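Abbfa_003403 (PDB 4ZXH) is a four-domain nonribosomal peptide synthetase whose condensation, adenylation, phosphopantetheinylated carrier and thioesterase domains probably select, couple and release building blocks of a peptide product. Local coordinates at residues T659-L664 / I711-A716; L735-G740 / G754-L759; L910-T915 / M936-F941; E1064-L1069 / T1092-Q1097; T1077-E1082 / G1134-G1139. One frame throughout, in Å; residues are numbered along the deposited sequence.

Contact 1: T659-L664 / I711-A716; sequences TETQLL and INVLQA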
# COMPACT_ATOMS: atom_id res chain seq x y z
N THR A 659 -7.92 45.17 -20.57
CA THR A 659 -7.31 46.38 -20.05
C THR A 659 -7.16 46.34 -18.53
O THR A 659 -6.20 46.86 -17.97
CB THR A 659 -8.13 47.60 -20.48
OG1 THR A 659 -7.91 47.82 -21.87
CG2 THR A 659 -7.72 48.84 -19.70
N GLU A 660 -8.11 45.67 -17.88
CA GLU A 660 -8.12 45.61 -16.42
C GLU A 660 -7.19 44.53 -15.86
O GLU A 660 -7.09 44.36 -14.64
CB GLU A 660 -9.55 45.38 -15.94
CG GLU A 660 -10.46 46.55 -16.26
CD GLU A 660 -11.93 46.19 -16.19
OE1 GLU A 660 -12.61 46.64 -15.24
OE2 GLU A 660 -12.41 45.45 -17.08
N THR A 661 -6.50 43.82 -16.74
CA THR A 661 -5.61 42.74 -16.31
C THR A 661 -4.40 43.27 -15.57
O THR A 661 -3.66 44.10 -16.08
CB THR A 661 -5.10 41.90 -17.49
OG1 THR A 661 -6.21 41.28 -18.17
CG2 THR A 661 -4.18 40.82 -16.98
N GLN A 662 -4.19 42.76 -14.36
CA GLN A 662 -2.98 43.09 -13.62
C GLN A 662 -2.26 41.81 -13.21
O GLN A 662 -2.68 41.10 -12.30
CB GLN A 662 -3.31 43.97 -12.42
CG GLN A 662 -3.73 45.37 -12.84
CD GLN A 662 -3.79 46.35 -11.69
OE1 GLN A 662 -4.11 45.99 -10.56
NE2 GLN A 662 -3.46 47.61 -11.97
N LEU A 663 -1.16 41.54 -13.89
CA LEU A 663 -0.43 40.29 -13.73
C LEU A 663 0.83 40.48 -12.91
O LEU A 663 1.62 41.39 -13.18
CB LEU A 663 -0.08 39.72 -15.10
CG LEU A 663 0.38 38.26 -15.19
CD1 LEU A 663 -0.01 37.75 -16.54
CD2 LEU A 663 1.89 38.10 -14.99
N LEU A 664 1.03 39.62 -11.92
CA LEU A 664 2.24 39.68 -11.12
C LEU A 664 3.29 38.73 -11.67
O LEU A 664 3.21 37.51 -11.47
CB LEU A 664 1.96 39.35 -9.66
CG LEU A 664 3.17 39.55 -8.75
CD1 LEU A 664 3.57 41.02 -8.72
CD2 LEU A 664 2.90 39.03 -7.34
N ILE A 711 -3.70 42.29 -7.75
CA ILE A 711 -3.37 41.34 -8.82
C ILE A 711 -4.54 40.43 -9.22
O ILE A 711 -5.31 40.01 -8.36
CB ILE A 711 -2.18 40.47 -8.37
CG1 ILE A 711 -0.94 41.34 -8.18
CG2 ILE A 711 -1.91 39.34 -9.34
CD1 ILE A 711 -0.60 42.19 -9.39
N ASN A 712 -4.66 40.13 -10.51
CA ASN A 712 -5.71 39.20 -10.96
C ASN A 712 -5.24 38.09 -11.94
O ASN A 712 -6.05 37.34 -12.48
CB ASN A 712 -6.87 39.99 -11.58
CG ASN A 712 -6.52 40.64 -12.90
OD1 ASN A 712 -5.35 40.80 -13.24
ND2 ASN A 712 -7.54 41.04 -13.66
N VAL A 713 -3.93 37.99 -12.15
CA VAL A 713 -3.35 36.81 -12.81
C VAL A 713 -2.01 36.51 -12.14
O VAL A 713 -1.19 37.41 -11.95
CB VAL A 713 -3.12 36.99 -14.34
CG1 VAL A 713 -2.65 35.68 -14.98
CG2 VAL A 713 -4.38 37.49 -15.05
N LEU A 714 -1.79 35.25 -11.77
CA LEU A 714 -0.51 34.87 -11.18
C LEU A 714 -0.10 33.51 -11.70
O LEU A 714 -0.86 32.55 -11.59
CB LEU A 714 -0.59 34.86 -9.65
CG LEU A 714 0.68 34.47 -8.88
CD1 LEU A 714 1.78 35.47 -9.11
CD2 LEU A 714 0.42 34.38 -7.39
N GLN A 715 1.10 33.42 -12.28
CA GLN A 715 1.64 32.13 -12.69
C GLN A 715 2.92 31.83 -11.90
O GLN A 715 3.74 32.71 -11.66
CB GLN A 715 1.88 32.10 -14.20
CG GLN A 715 3.16 31.43 -14.62
CD GLN A 715 3.27 31.14 -16.11
OE1 GLN A 715 2.36 30.60 -16.74
NE2 GLN A 715 4.38 31.58 -16.70
N ALA A 716 3.05 30.57 -11.48
CA ALA A 716 4.10 30.17 -10.57
C ALA A 716 4.23 28.65 -10.51
O ALA A 716 3.25 27.92 -10.69
CB ALA A 716 3.83 30.71 -9.17
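The carboxamide of Asn712 is the flat side-chain group that carries this contact. Gln662 N comes in above its carbonyl plane, 30° out of it, and donates to Asn712 OD1 at 2.5 Å. On the amide's other branch Asn712 ND2 lies 3.5 Å from Glu660 O, while the methyl Thr661 CG2 stands beside OD1. The torsion chi1 of 70° sets CG between the backbone N and the carbonyl carbon, which swings the amide across to the backbone N of Gln662. There OD1 takes the place that Ile711 O would hold in a regular parallel ladder.

The peptide carbonyl of Gln662 has its better partner in its own plane, Asn712 N at 2.8 Å; Val713 N adds a weak bond. One step on, Leu664 N reaches Val713 O at 3.1 Å, nearly along the C=O axis. Around this ladder Leu663 CD1 meets Val713 CG1 at 3.7 Å on one sheet face, and on the other Leu664 CB packs on Ile711 CG1 at 3.8 Å, with Leu714 CD1 alongside.

Strand 687-690 flanks 662-665 on its other side, within the adenylation domain's mixed sheet. The chemistry implies that a side-chain amide continues the parallel pairing at its partly exposed end, before 713-716 begins, while apolar side chains pack on both sheet faces further on.

Contact 2: L735-G740 / G754-L759; sequences LTALCG and GKVGCL
Val756 can be followed outward from the backbone. Its CB sits 3.8 Å from Leu735 O; CG1, anti to the carbonyl carbon (chi1 -60°), lies 3.7 Å from Leu735 CD2 and also reaches the methyl of Ala737; CG2, in the crowded position between backbone N and carbonyl carbon, approaches that same methyl. Both branches therefore close on the side chains of strand 735-740, the valine crossing the leucine obliquely. Leu759 comes to Ala737 from further along: its CG is anti to the backbone N, and CD1 ends 3.9 Å from Ala737 CB.

The backbone evidence is parallel pairing of Thr736 with Cys758 and of Ala737 with Leu759. Leu735 O takes Gly757 N at 3.0 Å, in the carbonyl plane, plus a weak bond from Cys758 N. Ala737 N then donates to Cys758 O at 2.7 Å, nearly straight (168°) and almost along the C=O axis. On the face of Thr736 and Cys758, OG1 of the former meets CB of the latter at 3.9 Å.

Helix 746-753 links the two strands, so this is a beta-alpha-beta crossover of the adenylation domain, with Trp721 of helix 718-725 covering Ala737. Chemically, the polar bonds across the contact are all backbone, and Val756 and Leu759, with Trp721, pack round the alanine methyl.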
# COMPACT_ATOMS: atom_id res chain seq x y z
N LEU A 735 -8.74 36.11 -8.71
CA LEU A 735 -7.43 35.77 -9.25
C LEU A 735 -7.45 34.50 -10.10
O LEU A 735 -7.97 33.46 -9.69
CB LEU A 735 -6.42 35.58 -8.11
CG LEU A 735 -5.04 35.08 -8.51
CD1 LEU A 735 -4.22 36.21 -9.11
CD2 LEU A 735 -4.32 34.46 -7.33
N THR A 736 -6.88 34.60 -11.30
CA THR A 736 -6.67 33.43 -12.14
C THR A 736 -5.26 32.91 -11.93
O THR A 736 -4.29 33.61 -12.19
CB THR A 736 -6.91 33.75 -13.62
OG1 THR A 736 -8.31 33.94 -13.85
CG2 THR A 736 -6.40 32.60 -14.47
N ALA A 737 -5.15 31.67 -11.47
CA ALA A 737 -3.85 31.07 -11.16
C ALA A 737 -3.38 30.08 -12.23
O ALA A 737 -4.17 29.37 -12.85
CB ALA A 737 -3.91 30.38 -9.81
N LEU A 738 -2.08 30.05 -12.44
CA LEU A 738 -1.49 29.06 -13.32
C LEU A 738 -0.43 28.34 -12.53
O LEU A 738 0.38 28.97 -11.84
CB LEU A 738 -0.90 29.69 -14.58
CG LEU A 738 -1.91 30.25 -15.57
CD1 LEU A 738 -2.31 31.67 -15.20
CD2 LEU A 738 -1.36 30.21 -16.98
N CYS A 739 -0.44 27.02 -12.63
CA CYS A 739 0.53 26.19 -11.94
C CYS A 739 1.21 25.30 -12.97
O CYS A 739 0.53 24.53 -13.66
CB CYS A 739 -0.15 25.35 -10.87
SG CYS A 739 0.95 24.50 -9.74
N GLY A 740 2.53 25.40 -13.09
CA GLY A 740 3.26 24.61 -14.07
C GLY A 740 4.69 24.30 -13.68
O GLY A 740 5.17 24.80 -12.66
N GLY A 754 -9.71 26.44 -3.21
CA GLY A 754 -10.43 27.25 -2.24
C GLY A 754 -9.83 28.62 -2.01
O GLY A 754 -10.38 29.42 -1.24
N LYS A 755 -8.71 28.91 -2.67
CA LYS A 755 -8.04 30.20 -2.49
C LYS A 755 -8.06 31.08 -3.73
O LYS A 755 -7.86 32.29 -3.62
CB LYS A 755 -6.59 29.97 -2.05
CG LYS A 755 -6.44 29.44 -0.63
CD LYS A 755 -6.83 30.48 0.42
CE LYS A 755 -6.76 29.90 1.82
NZ LYS A 755 -5.39 29.46 2.19
N VAL A 756 -8.31 30.49 -4.90
CA VAL A 756 -8.34 31.25 -6.15
C VAL A 756 -9.64 31.05 -6.95
O VAL A 756 -10.42 30.12 -6.69
CB VAL A 756 -7.15 30.87 -7.06
CG1 VAL A 756 -5.83 31.18 -6.37
CG2 VAL A 756 -7.21 29.40 -7.45
N GLY A 757 -9.86 31.93 -7.92
CA GLY A 757 -11.09 31.93 -8.71
C GLY A 757 -11.07 31.02 -9.93
O GLY A 757 -12.11 30.62 -10.43
N CYS A 758 -9.87 30.71 -10.41
CA CYS A 758 -9.68 29.82 -11.55
C CYS A 758 -8.26 29.23 -11.51
O CYS A 758 -7.28 29.96 -11.33
CB CYS A 758 -9.93 30.56 -12.86
SG CYS A 758 -9.79 29.57 -14.39
N LEU A 759 -8.14 27.92 -11.67
CA LEU A 759 -6.84 27.26 -11.64
C LEU A 759 -6.55 26.53 -12.96
O LEU A 759 -7.34 25.70 -13.40
CB LEU A 759 -6.79 26.27 -10.47
CG LEU A 759 -5.48 25.52 -10.19
CD1 LEU A 759 -4.30 26.49 -10.02
CD2 LEU A 759 -5.63 24.64 -8.97

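Contact 3: L910-T915 / M936-F941; sequences LVAYVT and MVPSAF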
# COMPACT_ATOMS: atom_id res chain seq x y z
N LEU A 910 12.72 2.18 -1.24
CA LEU A 910 12.06 3.48 -1.16
C LEU A 910 12.57 4.33 -0.01
O LEU A 910 12.75 3.81 1.09
CB LEU A 910 10.56 3.29 -0.99
CG LEU A 910 9.87 2.74 -2.22
CD1 LEU A 910 8.44 2.38 -1.86
CD2 LEU A 910 9.92 3.79 -3.26
N VAL A 911 12.78 5.62 -0.26
CA VAL A 911 13.20 6.63 0.73
C VAL A 911 12.20 7.76 0.82
O VAL A 911 11.78 8.31 -0.21
CB VAL A 911 14.55 7.27 0.37
CG1 VAL A 911 15.12 8.05 1.55
CG2 VAL A 911 15.51 6.23 -0.09
N ALA A 912 11.82 8.14 2.03
CA ALA A 912 10.92 9.27 2.18
C ALA A 912 11.61 10.44 2.85
O ALA A 912 12.07 10.31 3.99
CB ALA A 912 9.68 8.87 2.96
N TYR A 913 11.69 11.57 2.15
CA TYR A 913 12.18 12.82 2.75
C TYR A 913 10.98 13.68 3.20
O TYR A 913 9.99 13.81 2.46
CB TYR A 913 13.05 13.60 1.77
CG TYR A 913 14.20 12.80 1.17
CD1 TYR A 913 15.48 12.86 1.72
CD2 TYR A 913 13.99 12.00 0.07
CE1 TYR A 913 16.54 12.13 1.18
CE2 TYR A 913 15.03 11.26 -0.48
CZ TYR A 913 16.30 11.33 0.08
OH TYR A 913 17.33 10.59 -0.48
N VAL A 914 11.04 14.24 4.41
CA VAL A 914 9.92 15.04 4.90
C VAL A 914 10.37 16.34 5.58
O VAL A 914 11.46 16.39 6.16
CB VAL A 914 9.04 14.24 5.88
CG1 VAL A 914 8.34 13.09 5.15
CG2 VAL A 914 9.87 13.72 7.03
N THR A 915 9.54 17.38 5.49
CA THR A 915 9.74 18.64 6.24
C THR A 915 8.51 18.95 7.05
O THR A 915 7.41 18.58 6.66
CB THR A 915 10.00 19.88 5.35
OG1 THR A 915 8.97 19.97 4.35
CG2 THR A 915 11.31 19.82 4.67
N MET A 936 4.34 -0.34 -0.76
CA MET A 936 4.56 1.09 -0.93
C MET A 936 5.05 1.81 0.34
O MET A 936 5.11 3.04 0.39
CB MET A 936 3.28 1.73 -1.47
CG MET A 936 2.98 1.25 -2.88
SD MET A 936 1.41 1.77 -3.60
CE MET A 936 1.73 3.51 -3.86
N VAL A 937 5.40 1.04 1.37
CA VAL A 937 5.89 1.63 2.62
C VAL A 937 7.40 1.77 2.61
O VAL A 937 8.11 0.77 2.52
CB VAL A 937 5.51 0.79 3.83
CG1 VAL A 937 6.16 1.38 5.09
CG2 VAL A 937 4.01 0.70 3.96
N PRO A 938 7.90 3.02 2.70
CA PRO A 938 9.33 3.33 2.59
C PRO A 938 10.18 2.59 3.60
O PRO A 938 9.73 2.34 4.72
CB PRO A 938 9.39 4.84 2.83
CG PRO A 938 8.08 5.32 2.34
CD PRO A 938 7.10 4.25 2.76
N SER A 939 11.40 2.25 3.21
CA SER A 939 12.35 1.59 4.10
C SER A 939 13.18 2.60 4.90
O SER A 939 13.88 2.21 5.81
CB SER A 939 13.29 0.69 3.31
OG SER A 939 12.59 -0.04 2.32
N ALA A 940 13.09 3.89 4.55
CA ALA A 940 13.86 4.94 5.24
C ALA A 940 13.16 6.30 5.24
O ALA A 940 12.50 6.68 4.28
CB ALA A 940 15.24 5.06 4.62
N PHE A 941 13.32 7.02 6.35
CA PHE A 941 12.69 8.32 6.55
C PHE A 941 13.77 9.29 6.98
O PHE A 941 14.52 9.02 7.90
CB PHE A 941 11.59 8.24 7.61
CG PHE A 941 10.42 7.39 7.20
CD1 PHE A 941 9.26 7.97 6.71
CD2 PHE A 941 10.49 6.00 7.29
CE1 PHE A 941 8.17 7.18 6.32
CE2 PHE A 941 9.41 5.20 6.90
CZ PHE A 941 8.25 5.79 6.42
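This contact closes a beta-alpha-beta unit of the adenylation enzyme's C-terminal domain, in which strands 907-916 and 940-943 run parallel and helix 921-931 joins them. The pairing enters through Leu910 O, which receives Ser939 N at 3.0 Å from 30° out of the carbonyl plane and, weakly, Ala940 N. The next rung is better formed: Ala912 N donates to Ala940 O at 2.8 Å, in the carbonyl plane and close to linear (171°). A CA-H...O contact follows, Phe941 CA lying 3.3 Å from Ala912 O.

On the sheet face of Ala912 and Phe941, Ala912 CB is met by Phe941 CD1 at 3.9 Å, the ring being brought there with CG anti to the carbonyl carbon (chi1 -65°). Val911 CG1 and Ala940 CB meet on the reverse face, at 4.3 Å, less closely than the groups round Ala912. Pro938 CG also reaches Ala912 CB, at 3.9 Å; Leu910 CB packs beside Pro938 CB, 4.3 Å apart, and its CD1 extends to the carbonyl of Met936.

Helix 921-931 packs on Pro938 and Phe941 through Leu928, helix 880-888 covers Leu910 and Ala912, and strand 893-903 pairs with the far side of 907-916, leaving that strand central in the three-stranded sheet.

Contact 4: E1064-L1069 / T1092-Q1097; sequences EQPLWL and TLRAIQ
Four backbone hydrogen bonds make the tightest part of this contact, and they alternate along two parallel strands in unbroken order. Leu1067 N donates to Thr1092 O, and Arg1094 N then returns a bond to Leu1067 O that is almost straight, 174° at the hydrogen. Leu1069 N follows with the shortest of the four, 2.7 Å to Arg1094 O. Ile1096 N closes the series on Leu1069 O at 2.8 Å. The second and fourth lie nearly along the C=O axis, the other two in the carbonyl plane. On the face of Leu1067, Leu1093, Leu1069 and Ala1095 the side chains are buried; Leu1067 CB lies 3.8 Å from Leu1093 CD2, the two leucines pointing the same way.

The opposite face is closely packed too, but it leads outward to the guanidinium end of Arg1094, a partly exposed residue. With CG anti to the carbonyl carbon and the chain extended to NE, the arginine runs side by side with Trp1068. Its CB stands over one face of the indole, 4.1 Å from the centroid of the six-membered ring, a CH-pi contact, and CD follows at 3.7 Å from Trp1068 CH2. The guanidinium does not stack: its plane is turned 52° from the ring, and NH1 reaches Pro1066 CG at 3.7 Å. Beyond the two segments, NE forms a salt bridge with Glu1057, while Trp1068 NE1 bonds to Gln1126, which gives NE and the indole N-H partners.

Joined through helix 1081-1086, the strands form a beta-alpha-beta unit in the mostly parallel sheet of an alpha/beta-hydrolase thioesterase domain.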
# COMPACT_ATOMS: atom_id res chain seq x y z
N GLU A 1064 4.76 -35.13 33.20
CA GLU A 1064 3.67 -34.88 34.13
C GLU A 1064 3.88 -33.61 34.97
O GLU A 1064 3.00 -32.75 35.07
CB GLU A 1064 3.46 -36.10 35.04
N GLN A 1065 5.07 -33.47 35.55
CA GLN A 1065 5.32 -32.43 36.54
C GLN A 1065 5.94 -31.16 35.96
O GLN A 1065 7.03 -31.18 35.40
CB GLN A 1065 6.22 -32.97 37.64
CG GLN A 1065 6.46 -32.01 38.78
CD GLN A 1065 7.42 -32.60 39.78
OE1 GLN A 1065 8.54 -32.98 39.44
NE2 GLN A 1065 6.97 -32.72 41.03
N PRO A 1066 5.24 -30.04 36.12
CA PRO A 1066 5.71 -28.71 35.73
C PRO A 1066 6.70 -28.17 36.74
O PRO A 1066 6.75 -28.65 37.87
CB PRO A 1066 4.44 -27.85 35.75
CG PRO A 1066 3.34 -28.73 36.27
CD PRO A 1066 3.96 -29.98 36.83
N LEU A 1067 7.46 -27.16 36.34
CA LEU A 1067 8.26 -26.38 37.27
C LEU A 1067 7.57 -25.03 37.41
O LEU A 1067 7.30 -24.37 36.41
CB LEU A 1067 9.69 -26.22 36.76
CG LEU A 1067 10.55 -25.17 37.45
CD1 LEU A 1067 10.60 -25.47 38.93
CD2 LEU A 1067 11.95 -25.15 36.86
N TRP A 1068 7.27 -24.64 38.64
CA TRP A 1068 6.66 -23.33 38.92
C TRP A 1068 7.71 -22.32 39.32
O TRP A 1068 8.54 -22.59 40.20
CB TRP A 1068 5.62 -23.43 40.03
CG TRP A 1068 4.44 -24.26 39.68
CD1 TRP A 1068 4.29 -25.59 39.90
CD2 TRP A 1068 3.24 -23.81 39.05
NE1 TRP A 1068 3.06 -26.01 39.44
CE2 TRP A 1068 2.39 -24.93 38.92
CE3 TRP A 1068 2.79 -22.57 38.58
CZ2 TRP A 1068 1.13 -24.84 38.34
CZ3 TRP A 1068 1.53 -22.49 38.01
CH2 TRP A 1068 0.72 -23.62 37.89
N LEU A 1069 7.65 -21.15 38.70
CA LEU A 1069 8.58 -20.07 39.00
C LEU A 1069 7.83 -18.84 39.50
O LEU A 1069 6.78 -18.49 38.99
CB LEU A 1069 9.42 -19.73 37.78
CG LEU A 1069 10.26 -20.91 37.27
CD1 LEU A 1069 10.83 -20.65 35.90
CD2 LEU A 1069 11.39 -21.29 38.24
N THR A 1092 7.22 -28.81 31.18
CA THR A 1092 6.34 -27.66 31.32
C THR A 1092 6.91 -26.68 32.35
O THR A 1092 7.33 -27.08 33.44
CB THR A 1092 4.92 -28.10 31.74
OG1 THR A 1092 4.40 -29.04 30.78
CG2 THR A 1092 3.97 -26.91 31.89
N LEU A 1093 6.97 -25.40 31.97
CA LEU A 1093 7.39 -24.31 32.85
C LEU A 1093 6.28 -23.27 32.95
O LEU A 1093 5.75 -22.80 31.92
CB LEU A 1093 8.64 -23.61 32.34
CG LEU A 1093 9.80 -24.49 31.94
CD1 LEU A 1093 10.86 -23.58 31.32
CD2 LEU A 1093 10.29 -25.20 33.19
N ARG A 1094 5.96 -22.89 34.18
CA ARG A 1094 4.96 -21.87 34.43
C ARG A 1094 5.53 -20.88 35.41
O ARG A 1094 6.26 -21.25 36.33
CB ARG A 1094 3.68 -22.49 34.97
CG ARG A 1094 3.17 -23.61 34.11
CD ARG A 1094 1.71 -23.90 34.38
NE ARG A 1094 1.14 -24.77 33.35
CZ ARG A 1094 0.73 -26.00 33.59
NH1 ARG A 1094 0.81 -26.49 34.82
NH2 ARG A 1094 0.22 -26.73 32.60
N ALA A 1095 5.23 -19.61 35.20
CA ALA A 1095 5.79 -18.55 36.02
C ALA A 1095 4.64 -17.67 36.46
O ALA A 1095 3.63 -17.57 35.75
CB ALA A 1095 6.84 -17.72 35.25
N ILE A 1096 4.78 -17.04 37.62
CA ILE A 1096 3.69 -16.25 38.16
C ILE A 1096 4.10 -14.81 38.41
O ILE A 1096 5.00 -14.54 39.20
CB ILE A 1096 3.16 -16.87 39.44
CG1 ILE A 1096 2.58 -18.25 39.12
CG2 ILE A 1096 2.14 -15.96 40.09
CD1 ILE A 1096 1.80 -18.89 40.24
N GLN A 1097 3.44 -13.89 37.72
CA GLN A 1097 3.65 -12.47 37.99
C GLN A 1097 2.69 -11.99 39.10
O GLN A 1097 1.67 -12.61 39.37
CB GLN A 1097 3.43 -11.65 36.71
CG GLN A 1097 1.99 -11.63 36.28
CD GLN A 1097 1.82 -10.96 34.95
OE1 GLN A 1097 2.73 -10.30 34.45
NE2 GLN A 1097 0.65 -11.14 34.36

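Contact 5: T1077-E1082 / G1134-G1139; sequences TFCYME and GGWCFG
Tyr1080 holds its CG anti to the carbonyl carbon (chi1 -58°), and although its first bond does not aim at 1134-1139, the long ring carries the hydroxyl there. Trp1136 N lies in the plane of that ring, at its edge, and donates to Tyr1080 OH at 2.8 Å with an N-H...O angle of 170°. The same hydroxyl bonds to Phe1070 O, a backbone acceptor, so one oxygen accepts from one strand and donates to its neighbour in the sheet. Gly1135 CA comes within 3.4 Å of OH, and the ring carbon CE1 of Tyr1080 touches Trp1136 CB at 4.0 Å.

The segment 1134-1139 leads from strand 1131-1136 into helix 1138-1152 through Gly1135, Cys1137 and Gly1139, a sequence and turn consistent with the nucleophile elbow of an alpha/beta hydrolase. Cys1137 has a positive phi, as expected at such a turn, and its arrangement with His1297 and Asp1164 resembles a catalytic triad.

Cys1079 puts SG in the crowded position between backbone N and carbonyl carbon. From there the sulfur sits above the centre of its neighbour Tyr1080's ring and approaches the indole obliquely. The first side-chain bond of Trp1136 points toward 1077-1082, and CG anti to the backbone N (chi1 163°) lays the indole so that its CE3 corner meets Cys1079 SG at 3.9 Å; Cys1137 CB covers the centre of one indole face, and NE1 bonds to His1297 O.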
# COMPACT_ATOMS: atom_id res chain seq x y z
N THR A 1077 7.84 -11.66 35.28
CA THR A 1077 8.39 -12.96 34.92
C THR A 1077 9.51 -12.86 33.90
O THR A 1077 10.05 -13.89 33.47
CB THR A 1077 7.32 -13.88 34.36
OG1 THR A 1077 6.72 -13.25 33.22
CG2 THR A 1077 6.23 -14.15 35.41
N PHE A 1078 9.86 -11.63 33.50
CA PHE A 1078 10.81 -11.41 32.41
C PHE A 1078 12.14 -12.18 32.54
O PHE A 1078 12.70 -12.66 31.55
CB PHE A 1078 11.14 -9.92 32.28
CG PHE A 1078 12.29 -9.65 31.34
CD1 PHE A 1078 12.06 -9.46 29.99
CD2 PHE A 1078 13.59 -9.63 31.81
CE1 PHE A 1078 13.11 -9.25 29.09
CE2 PHE A 1078 14.67 -9.42 30.91
CZ PHE A 1078 14.42 -9.23 29.56
N CYS A 1079 12.65 -12.25 33.76
CA CYS A 1079 13.94 -12.89 34.05
C CYS A 1079 13.97 -14.41 33.81
O CYS A 1079 15.05 -14.99 33.89
CB CYS A 1079 14.32 -12.63 35.51
SG CYS A 1079 13.03 -13.32 36.70
N TYR A 1080 12.81 -15.05 33.57
CA TYR A 1080 12.73 -16.51 33.34
C TYR A 1080 12.66 -16.84 31.85
O TYR A 1080 12.81 -18.00 31.49
CB TYR A 1080 11.52 -17.14 34.06
CG TYR A 1080 11.56 -16.89 35.53
CD1 TYR A 1080 12.63 -17.35 36.29
CD2 TYR A 1080 10.58 -16.15 36.17
CE1 TYR A 1080 12.73 -17.10 37.63
CE2 TYR A 1080 10.66 -15.90 37.54
CZ TYR A 1080 11.74 -16.38 38.25
OH TYR A 1080 11.86 -16.14 39.60
N MET A 1081 12.42 -15.85 30.99
CA MET A 1081 12.35 -16.14 29.56
C MET A 1081 13.65 -16.75 29.06
O MET A 1081 13.65 -17.84 28.50
CB MET A 1081 12.02 -14.90 28.75
CG MET A 1081 10.75 -14.21 29.19
SD MET A 1081 10.34 -12.80 28.12
CE MET A 1081 9.49 -13.72 26.82
N GLU A 1082 14.77 -16.08 29.27
CA GLU A 1082 16.02 -16.59 28.71
C GLU A 1082 16.33 -17.96 29.33
O GLU A 1082 16.73 -18.88 28.61
CB GLU A 1082 17.17 -15.60 28.92
CG GLU A 1082 18.50 -16.04 28.32
CD GLU A 1082 18.49 -16.20 26.77
OE1 GLU A 1082 17.82 -15.43 26.04
OE2 GLU A 1082 19.16 -17.12 26.27
N GLY A 1134 10.44 -22.94 42.27
CA GLY A 1134 11.68 -22.22 42.18
C GLY A 1134 11.52 -20.76 41.88
O GLY A 1134 10.41 -20.31 41.56
N GLY A 1135 12.63 -20.03 41.95
CA GLY A 1135 12.61 -18.60 41.79
C GLY A 1135 14.01 -18.01 41.80
O GLY A 1135 14.97 -18.57 42.37
N TRP A 1136 14.13 -16.86 41.14
CA TRP A 1136 15.37 -16.14 41.15
C TRP A 1136 15.22 -15.09 42.23
O TRP A 1136 14.15 -14.50 42.38
CB TRP A 1136 15.68 -15.51 39.78
CG TRP A 1136 16.71 -14.45 39.90
CD1 TRP A 1136 18.05 -14.63 40.12
CD2 TRP A 1136 16.50 -13.04 39.85
NE1 TRP A 1136 18.69 -13.42 40.18
CE2 TRP A 1136 17.76 -12.42 40.03
CE3 TRP A 1136 15.37 -12.23 39.67
CZ2 TRP A 1136 17.92 -11.03 40.05
CZ3 TRP A 1136 15.53 -10.84 39.67
CH2 TRP A 1136 16.79 -10.26 39.87
N CYS A 1137 16.27 -14.85 43.01
CA CYS A 1137 16.20 -13.83 44.06
C CYS A 1137 14.99 -14.07 44.99
O CYS A 1137 14.78 -15.18 45.50
CB CYS A 1137 16.14 -12.43 43.42
SG CYS A 1137 16.37 -11.00 44.53
N PHE A 1138 14.18 -13.04 45.18
CA PHE A 1138 13.01 -13.09 46.06
C PHE A 1138 12.01 -14.20 45.68
O PHE A 1138 11.32 -14.76 46.54
CB PHE A 1138 12.35 -11.72 46.05
CG PHE A 1138 11.17 -11.58 46.94
CD1 PHE A 1138 11.31 -11.57 48.32
CD2 PHE A 1138 9.90 -11.40 46.41
CE1 PHE A 1138 10.21 -11.42 49.14
CE2 PHE A 1138 8.79 -11.24 47.22
CZ PHE A 1138 8.95 -11.25 48.59
N GLY A 1139 11.95 -14.53 44.39
CA GLY A 1139 11.17 -15.68 43.95
C GLY A 1139 11.46 -16.95 44.75
O GLY A 1139 10.54 -17.66 45.16

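Overall arrangement
All five contacts are mainly buried, in two of the four domains: adenylation, in its main and C-terminal parts, and thioesterase. Contacts 1 and 2 touch in one adenylation sheet, centres 11 Å apart, because strands 713-716 and 735-740 are neighbours; contact 3 stands about 31 Å from contact 2, centre to centre, in a small sheet. Contacts 4 and 5 share the thioesterase sheet, meeting where Thr1077 packs on Ala1095. Contacts 1 to 4 pair parallel strands: contact 1 adds a side-chain amide, contacts 2 and 3 pack larger apolar side chains round an alanine methyl, and contact 4 has an arginine leading outward. Contact 5 joins the residues leading into helix 1081-1086 to a strand-helix turn through one tyrosine hydroxyl and a sulfur-aromatic contact.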